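Long-range contacts in transthyretin-like protein (Klebsiella pneumoniae subsp. pneumoniae, PDB 3QVA), which probably catalyses the hydrolysis of 5-hydroxyisourate, a step of purine breakdown, working as a homotetramer of the transthyretin family: residues E26-S31 with L65-G70; T83-D88 with L101-A106. One frame throughout, in Å; residues are numbered along the deposited sequence.

Both contacts belong to the two-sheet beta fold of the transthyretin family. Interaction 1 pairs two neighbouring strands within one sheet; interaction 2 runs across the core from that sheet to the other. Their centres lie about 8 Å apart, and strands 62-67 and 82-90 join them edge to edge: Ala67 N stands 2.8 Å from Ala85 O, and Leu65 O stands 2.8 Å from Ile87 N, both probable backbone hydrogen bonds. Helix 69-75 leads from the first contact toward strand 82-90. In one of the Arg84 conformers a salt bridge to Glu68 adds a polar tie on the outer face, while Ala67 and Phe103 touch inside the core.

Interaction 1 (E26-S31 with L65-G70); sequences EGVTVS and LTAETG
Val30 and Ala67 face each other as an antiparallel non-hydrogen-bonded pair, with Ser31 and Thr66 forming the hydrogen-bonded pair next to it. The tight part is the backbone and the buried face carrying Val30 and Ala67. Thr66 N donates to Ser31 O at 2.8 Å, and Ser31 N returns a bond to Thr66 O. The third bond, Glu68 N to Thr29 O, is nearly straight (171° at the hydrogen). On the buried face Val30 splits its branches: CG1, anti to the backbone N (chi1 -171°), meets Leu65 CD2 at 3.8 Å, the two side chains crossing at a slant, while CG2 lies 4.1 Å from Ala67 CB. Ile16 of strand 12-18 packs against both Val30 and Ala67 from the other sheet.

The opposite face, with Ser31 and Thr66, is looser and watered. Ser31 OG comes no nearer to the Thr66 side chain than 3.7 Å, at CB, and gives its proton to a water 2.7 Å away; this water donates in turn to Thr66 O and Glu68 OE2. Another water spans Thr29 N and Glu68 O where the strands part. Glu68 OE1 forms a salt bridge with one modelled conformer of Arg84. Direct amide bonds thus hold the strands while water links their polar fringe, and Arg84, so placed, would probably favour a charged Glu68 carboxylate.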
ATOM      1  N   GLU A  26     -12.745   5.952 -12.697  1.00 16.02           N
ATOM      2  CA  GLU A  26     -13.963   6.721 -12.986  1.00 16.50           C
ATOM      3  C   GLU A  26     -15.203   5.830 -12.939  1.00 15.96           C
ATOM      4  O   GLU A  26     -15.219   4.737 -13.515  1.00 16.16           O
ATOM      5  CB  GLU A  26     -13.856   7.398 -14.360  1.00 16.97           C
ATOM      6  CG  GLU A  26     -15.095   8.194 -14.789  1.00 19.06           C
ATOM      7  CD  GLU A  26     -15.023   8.684 -16.234  1.00 23.52           C
ATOM      8  OE1 GLU A  26     -15.925   9.453 -16.642  1.00 25.36           O
ATOM      9  OE2 GLU A  26     -14.074   8.308 -16.961  1.00 23.79           O
ATOM     10  N   GLY A  27     -16.238   6.311 -12.256  1.00 15.86           N
ATOM     11  CA  GLY A  27     -17.521   5.611 -12.184  1.00 15.54           C
ATOM     12  C   GLY A  27     -17.648   4.603 -11.051  1.00 14.99           C
ATOM     13  O   GLY A  27     -18.472   3.694 -11.117  1.00 15.12           O
ATOM     14  N   VAL A  28     -16.827   4.756 -10.016  1.00 14.52           N
ATOM     15  CA  VAL A  28     -16.934   3.918  -8.817  1.00 14.31           C
ATOM     16  C   VAL A  28     -17.956   4.554  -7.894  1.00 14.45           C
ATOM     17  O   VAL A  28     -17.856   5.748  -7.580  1.00 14.71           O
ATOM     18  CB  VAL A  28     -15.589   3.803  -8.051  1.00 13.93           C
ATOM     19  CG1 VAL A  28     -15.718   2.819  -6.885  1.00 14.09           C
ATOM     20  CG2 VAL A  28     -14.468   3.375  -8.983  1.00 13.84           C
ATOM     21  N   THR A  29     -18.940   3.767  -7.467  1.00 14.69           N
ATOM     22  CA  THR A  29     -19.914   4.230  -6.486  1.00 15.51           C
ATOM     23  C   THR A  29     -19.304   4.165  -5.095  1.00 15.17           C
ATOM     24  O   THR A  29     -18.694   3.161  -4.733  1.00 14.68           O
ATOM     25  CB  THR A  29     -21.222   3.400  -6.544  1.00 15.78           C
ATOM     26  OG1 THR A  29     -21.897   3.695  -7.775  1.00 17.62           O
ATOM     27  CG2 THR A  29     -22.147   3.758  -5.390  1.00 18.09           C
ATOM     28  N   VAL A  30     -19.455   5.251  -4.340  1.00 14.86           N
ATOM     29  CA  VAL A  30     -18.941   5.352  -2.975  1.00 14.79           C
ATOM     30  C   VAL A  30     -20.020   5.908  -2.047  1.00 15.32           C
ATOM     31  O   VAL A  30     -20.560   6.995  -2.288  1.00 15.33           O
ATOM     32  CB  VAL A  30     -17.685   6.265  -2.883  1.00 14.53           C
ATOM     33  CG1 VAL A  30     -17.061   6.174  -1.494  1.00 14.43           C
ATOM     34  CG2 VAL A  30     -16.656   5.908  -3.953  1.00 14.01           C
ATOM     35  N   SER A  31     -20.319   5.169  -0.980  1.00 15.87           N
ATOM     36  CA  SER A  31     -21.330   5.590  -0.016  1.00 16.53           C
ATOM     37  C   SER A  31     -20.734   5.993   1.326  1.00 16.97           C
ATOM     38  O   SER A  31     -19.707   5.461   1.751  1.00 16.47           O
ATOM     39  CB  SER A  31     -22.387   4.498   0.181  1.00 16.53           C
ATOM     40  OG  SER A  31     -21.837   3.352   0.812  1.00 18.08           O
ATOM     41  N   LEU A  65     -16.957   4.843   4.972  1.00 17.71           N
ATOM     42  CA  LEU A  65     -16.946   5.108   3.530  1.00 16.68           C
ATOM     43  C   LEU A  65     -16.775   3.797   2.799  1.00 15.83           C
ATOM     44  O   LEU A  65     -15.822   3.080   3.059  1.00 15.23           O
ATOM     45  CB  LEU A  65     -15.775   6.009   3.137  1.00 16.86           C
ATOM     46  CG  LEU A  65     -15.875   7.495   2.821  1.00 18.26           C
ATOM     47  CD1 LEU A  65     -14.546   7.918   2.194  1.00 17.57           C
ATOM     48  CD2 LEU A  65     -17.034   7.841   1.888  1.00 16.74           C
ATOM     49  N   THR A  66     -17.680   3.487   1.877  1.00 14.63           N
ATOM     50  CA  THR A  66     -17.621   2.210   1.182  1.00 14.13           C
ATOM     51  C   THR A  66     -17.566   2.393  -0.326  1.00 13.57           C
ATOM     52  O   THR A  66     -18.508   2.920  -0.926  1.00 13.62           O
ATOM     53  CB  THR A  66     -18.827   1.320   1.546  1.00 13.99           C
ATOM     54  OG1 THR A  66     -18.885   1.163   2.972  1.00 14.60           O
ATOM     55  CG2 THR A  66     -18.708  -0.056   0.880  1.00 14.88           C
ATOM     56  N   ALA A  67     -16.471   1.938  -0.929  1.00 12.67           N
ATOM     57  CA  ALA A  67     -16.309   2.005  -2.379  1.00 12.11           C
ATOM     58  C   ALA A  67     -16.682   0.665  -2.988  1.00 11.83           C
ATOM     59  O   ALA A  67     -16.204  -0.379  -2.551  1.00 11.44           O
ATOM     60  CB  ALA A  67     -14.876   2.390  -2.751  1.00 11.98           C
ATOM     61  N   GLU A  68     -17.554   0.692  -3.991  1.00 11.96           N
ATOM     62  CA  GLU A  68     -18.028  -0.537  -4.598  1.00 12.23           C
ATOM     63  C   GLU A  68     -17.041  -0.993  -5.668  1.00 12.11           C
ATOM     64  O   GLU A  68     -17.309  -0.940  -6.868  1.00 12.40           O
ATOM     65  CB  GLU A  68     -19.443  -0.339  -5.152  1.00 12.60           C
ATOM     66  CG  GLU A  68     -20.467  -0.070  -4.046  1.00 14.60           C
ATOM     67  CD  GLU A  68     -20.700  -1.284  -3.164  1.00 17.64           C
ATOM     68  OE1 GLU A  68     -20.707  -2.406  -3.702  1.00 19.60           O
ATOM     69  OE2 GLU A  68     -20.878  -1.118  -1.935  1.00 19.58           O
ATOM     70  N   THR A  69     -15.883  -1.447  -5.210  1.00 11.90           N
ATOM     71  CA  THR A  69     -14.769  -1.752  -6.096  1.00 12.15           C
ATOM     72  C   THR A  69     -14.976  -3.042  -6.891  1.00 12.34           C
ATOM     73  O   THR A  69     -14.637  -3.108  -8.083  1.00 12.36           O
ATOM     74  CB  THR A  69     -13.450  -1.827  -5.309  1.00 11.95           C
ATOM     75  OG1 THR A  69     -13.586  -2.779  -4.248  1.00 12.60           O
ATOM     76  CG2 THR A  69     -13.118  -0.459  -4.711  1.00 12.71           C
ATOM     77  N   GLY A  70     -15.552  -4.055  -6.243  1.00 12.55           N
ATOM     78  CA  GLY A  70     -15.778  -5.350  -6.887  1.00 13.71           C
ATOM     79  C   GLY A  70     -16.712  -5.220  -8.076  1.00 14.41           C
ATOM     80  O   GLY A  70     -16.448  -5.781  -9.148  1.00 14.89           O
TER
HETATM   81  O   HOH W   1     -18.900   0.854  -8.310  1.00 15.90           O
HETATM   82  O   HOH W   2     -20.594   3.370   3.655  1.00 20.70           O
HETATM   83  O   HOH W   3     -21.439   1.539  -1.149  1.00 24.05           O

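Interaction 2 (T83-D88 with L101-A106); sequences TRAQID and LPFLIA
Across the core of the beta sandwich, strand 82-90 of one sheet meets strand 99-106 of the other through Ala85, Ile87 and the ring of Phe103. No hydrogen bond joins the two segments: the backbones stay well apart, with Ala85 CA and Phe103 CA separated by 8.1 Å, and side chains fill the interval.

Ile87 and Phe103 reach toward each other tip to tip. The Ile87 methyl CD1 sits over one face of the ring, 3.7 Å from its centroid and 27° off the normal, a CH-pi contact. It is offset toward the rim, and its nearest ring atom is Phe103 CZ at 3.3 Å, a snug approach. With chi2 at 170°, the extended end of the isoleucine carries CD1 out to the ring, while Ile87 CG1 also touches Phe103 CE1 at 3.7 Å.

Ala85 adds a smaller contact: its CB lies 3.7 Å from Phe103 CE1. Its carbonyl O approaches the same ring atom, CE1, obliquely at 3.4 Å; that oxygen is also the probable acceptor for Ala67 N. Leu101 completes the patch more loosely, its CB 4.5 Å from Ile87 CD1.

Other parts of the fold close in around this centre. Ala67 and Thr14 pack on Phe103, Trp110 touches Ala85 and Thr112 touches Ile87. On the outward side Asp88 can bridge to Arg84 of a second subunit, an arginine with two conformers; along the strand's edge, antiparallel pairing continues the sheet into that chain. The strand therefore divides its chemistry: apolar and CH-pi contacts join its inner face mainly to the opposing sheet, though Ile87 also packs on Phe82 of the second subunit, while strand pairing, probably helped by charge, serves assembly of the tetramer.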
ATOM      1  N   THR A  83     -14.772  -7.859  -2.630  1.00 13.04           N
ATOM      2  CA  THR A  83     -16.117  -7.500  -3.097  1.00 13.58           C
ATOM      3  C   THR A  83     -16.412  -5.997  -3.030  1.00 13.32           C
ATOM      4  O   THR A  83     -17.192  -5.479  -3.828  1.00 13.43           O
ATOM      5  CB  THR A  83     -17.205  -8.263  -2.325  1.00 13.51           C
ATOM      6  OG1 THR A  83     -17.080  -7.986  -0.928  1.00 14.95           O
ATOM      7  CG2 THR A  83     -17.065  -9.758  -2.553  1.00 14.20           C
ATOM      8  N   ARG A  84     -15.801  -5.322  -2.057  1.00 13.10           N
ATOM      9  CA  ARG A  84     -15.921  -3.876  -1.892  0.50 12.95           C
ATOM     10  C   ARG A  84     -14.797  -3.431  -0.971  1.00 12.84           C
ATOM     11  O   ARG A  84     -14.065  -4.271  -0.440  1.00 12.68           O
ATOM     12  CB  ARG A  84     -17.295  -3.472  -1.328  0.50 13.09           C
ATOM     13  CG  ARG A  84     -17.780  -4.279  -0.131  0.50 13.85           C
ATOM     14  CD  ARG A  84     -19.230  -3.944   0.205  0.50 15.02           C
ATOM     15  NE  ARG A  84     -20.075  -3.979  -0.986  0.50 16.00           N
ATOM     16  CZ  ARG A  84     -20.496  -5.095  -1.573  0.50 16.92           C
ATOM     17  NH1 ARG A  84     -21.255  -5.029  -2.661  0.50 16.86           N
ATOM     18  NH2 ARG A  84     -20.154  -6.280  -1.079  0.50 18.32           N
ATOM     19  N   ALA A  85     -14.656  -2.122  -0.805  1.00 12.80           N
ATOM     20  CA  ALA A  85     -13.623  -1.560   0.040  1.00 12.40           C
ATOM     21  C   ALA A  85     -14.280  -0.628   1.044  1.00 12.44           C
ATOM     22  O   ALA A  85     -14.778   0.437   0.681  1.00 12.31           O
ATOM     23  CB  ALA A  85     -12.589  -0.815  -0.813  1.00 12.55           C
ATOM     24  N   GLN A  86     -14.300  -1.056   2.301  1.00 12.55           N
ATOM     25  CA  GLN A  86     -14.910  -0.286   3.371  1.00 13.42           C
ATOM     26  C   GLN A  86     -13.835   0.317   4.271  1.00 13.44           C
ATOM     27  O   GLN A  86     -12.952  -0.401   4.758  1.00 13.81           O
ATOM     28  CB  GLN A  86     -15.860  -1.173   4.187  1.00 13.71           C
ATOM     29  CG  GLN A  86     -16.517  -0.448   5.346  1.00 15.59           C
ATOM     30  CD  GLN A  86     -17.430  -1.343   6.172  1.00 18.07           C
ATOM     31  OE1 GLN A  86     -17.183  -1.565   7.361  1.00 20.72           O
ATOM     32  NE2 GLN A  86     -18.485  -1.863   5.550  1.00 16.66           N
ATOM     33  N   ILE A  87     -13.917   1.633   4.477  1.00 13.08           N
ATOM     34  CA  ILE A  87     -13.066   2.333   5.435  1.00 13.79           C
ATOM     35  C   ILE A  87     -13.905   2.755   6.640  1.00 13.96           C
ATOM     36  O   ILE A  87     -14.988   3.343   6.488  1.00 13.43           O
ATOM     37  CB  ILE A  87     -12.431   3.597   4.826  1.00 13.94           C
ATOM     38  CG1 ILE A  87     -11.570   3.254   3.610  1.00 15.55           C
ATOM     39  CG2 ILE A  87     -11.586   4.329   5.882  1.00 15.56           C
ATOM     40  CD1 ILE A  87     -11.140   4.510   2.847  1.00 15.61           C
ATOM     41  N   ASP A  88     -13.405   2.454   7.831  1.00 14.03           N
ATOM     42  CA  ASP A  88     -14.088   2.842   9.060  1.00 15.12           C
ATOM     43  C   ASP A  88     -13.209   3.834   9.798  1.00 15.61           C
ATOM     44  O   ASP A  88     -12.071   3.522  10.144  1.00 15.14           O
ATOM     45  CB  ASP A  88     -14.348   1.606   9.915  1.00 15.34           C
ATOM     46  CG  ASP A  88     -15.346   0.671   9.280  1.00 16.83           C
ATOM     47  OD1 ASP A  88     -14.924  -0.385   8.750  1.00 17.54           O
ATOM     48  OD2 ASP A  88     -16.552   1.011   9.295  1.00 19.21           O
ATOM     49  N   LEU A 101      -9.558  10.856   2.193  1.00 17.63           N
ATOM     50  CA  LEU A 101      -9.302   9.434   2.409  1.00 17.13           C
ATOM     51  C   LEU A 101      -9.347   8.666   1.087  1.00 16.43           C
ATOM     52  O   LEU A 101     -10.409   8.167   0.697  1.00 16.52           O
ATOM     53  CB  LEU A 101     -10.311   8.859   3.416  1.00 17.36           C
ATOM     54  CG  LEU A 101     -10.395   9.494   4.813  1.00 18.03           C
ATOM     55  CD1 LEU A 101     -11.543   8.896   5.605  1.00 18.03           C
ATOM     56  CD2 LEU A 101      -9.095   9.342   5.587  1.00 19.22           C
ATOM     57  N   PRO A 102      -8.196   8.580   0.387  1.00 15.60           N
ATOM     58  CA  PRO A 102      -8.154   7.908  -0.906  1.00 14.92           C
ATOM     59  C   PRO A 102      -8.248   6.391  -0.816  1.00 14.09           C
ATOM     60  O   PRO A 102      -8.014   5.812   0.252  1.00 14.17           O
ATOM     61  CB  PRO A 102      -6.782   8.312  -1.478  1.00 15.14           C
ATOM     62  CG  PRO A 102      -6.360   9.510  -0.660  1.00 15.94           C
ATOM     63  CD  PRO A 102      -6.919   9.247   0.691  1.00 15.56           C
ATOM     64  N   PHE A 103      -8.608   5.778  -1.943  1.00 13.14           N
ATOM     65  CA  PHE A 103      -8.573   4.332  -2.138  1.00 12.84           C
ATOM     66  C   PHE A 103      -7.584   4.052  -3.264  1.00 12.56           C
ATOM     67  O   PHE A 103      -7.778   4.526  -4.385  1.00 13.38           O
ATOM     68  CB  PHE A 103      -9.938   3.815  -2.613  1.00 12.53           C
ATOM     69  CG  PHE A 103     -11.043   3.891  -1.587  1.00 12.40           C
ATOM     70  CD1 PHE A 103     -11.398   2.764  -0.849  1.00 12.33           C
ATOM     71  CD2 PHE A 103     -11.763   5.070  -1.401  1.00 12.29           C
ATOM     72  CE1 PHE A 103     -12.434   2.809   0.087  1.00 13.15           C
ATOM     73  CE2 PHE A 103     -12.803   5.132  -0.462  1.00 12.33           C
ATOM     74  CZ  PHE A 103     -13.140   3.996   0.283  1.00 12.82           C
ATOM     75  N   LEU A 104      -6.543   3.282  -2.984  1.00 12.00           N
ATOM     76  CA  LEU A 104      -5.642   2.817  -4.037  1.00 11.71           C
ATOM     77  C   LEU A 104      -6.019   1.376  -4.305  1.00 11.33           C
ATOM     78  O   LEU A 104      -5.809   0.519  -3.452  1.00 11.75           O
ATOM     79  CB  LEU A 104      -4.177   2.921  -3.599  1.00 12.02           C
ATOM     80  CG  LEU A 104      -3.686   4.261  -3.053  1.00 13.40           C
ATOM     81  CD1 LEU A 104      -2.182   4.204  -2.807  1.00 15.84           C
ATOM     82  CD2 LEU A 104      -4.035   5.403  -3.991  1.00 14.38           C
ATOM     83  N   ILE A 105      -6.581   1.103  -5.482  1.00 10.76           N
ATOM     84  CA  ILE A 105      -7.219  -0.195  -5.714  1.00 11.01           C
ATOM     85  C   ILE A 105      -6.596  -1.001  -6.850  1.00 11.16           C
ATOM     86  O   ILE A 105      -5.979  -0.444  -7.766  1.00 11.60           O
ATOM     87  CB  ILE A 105      -8.759  -0.053  -5.927  1.00 10.68           C
ATOM     88  CG1 ILE A 105      -9.085   0.557  -7.303  1.00 11.37           C
ATOM     89  CG2 ILE A 105      -9.366   0.784  -4.800  1.00 11.38           C
ATOM     90  CD1 ILE A 105     -10.584   0.562  -7.648  1.00 12.08           C
ATOM     91  N   ALA A 106      -6.772  -2.315  -6.761  1.00 10.98           N
ATOM     92  CA  ALA A 106      -6.338  -3.268  -7.778  1.00 11.05           C
ATOM     93  C   ALA A 106      -7.136  -4.547  -7.574  1.00 11.25           C
ATOM     94  O   ALA A 106      -7.657  -4.784  -6.474  1.00 11.04           O
ATOM     95  CB  ALA A 106      -4.828  -3.544  -7.649  1.00 11.48           C
TER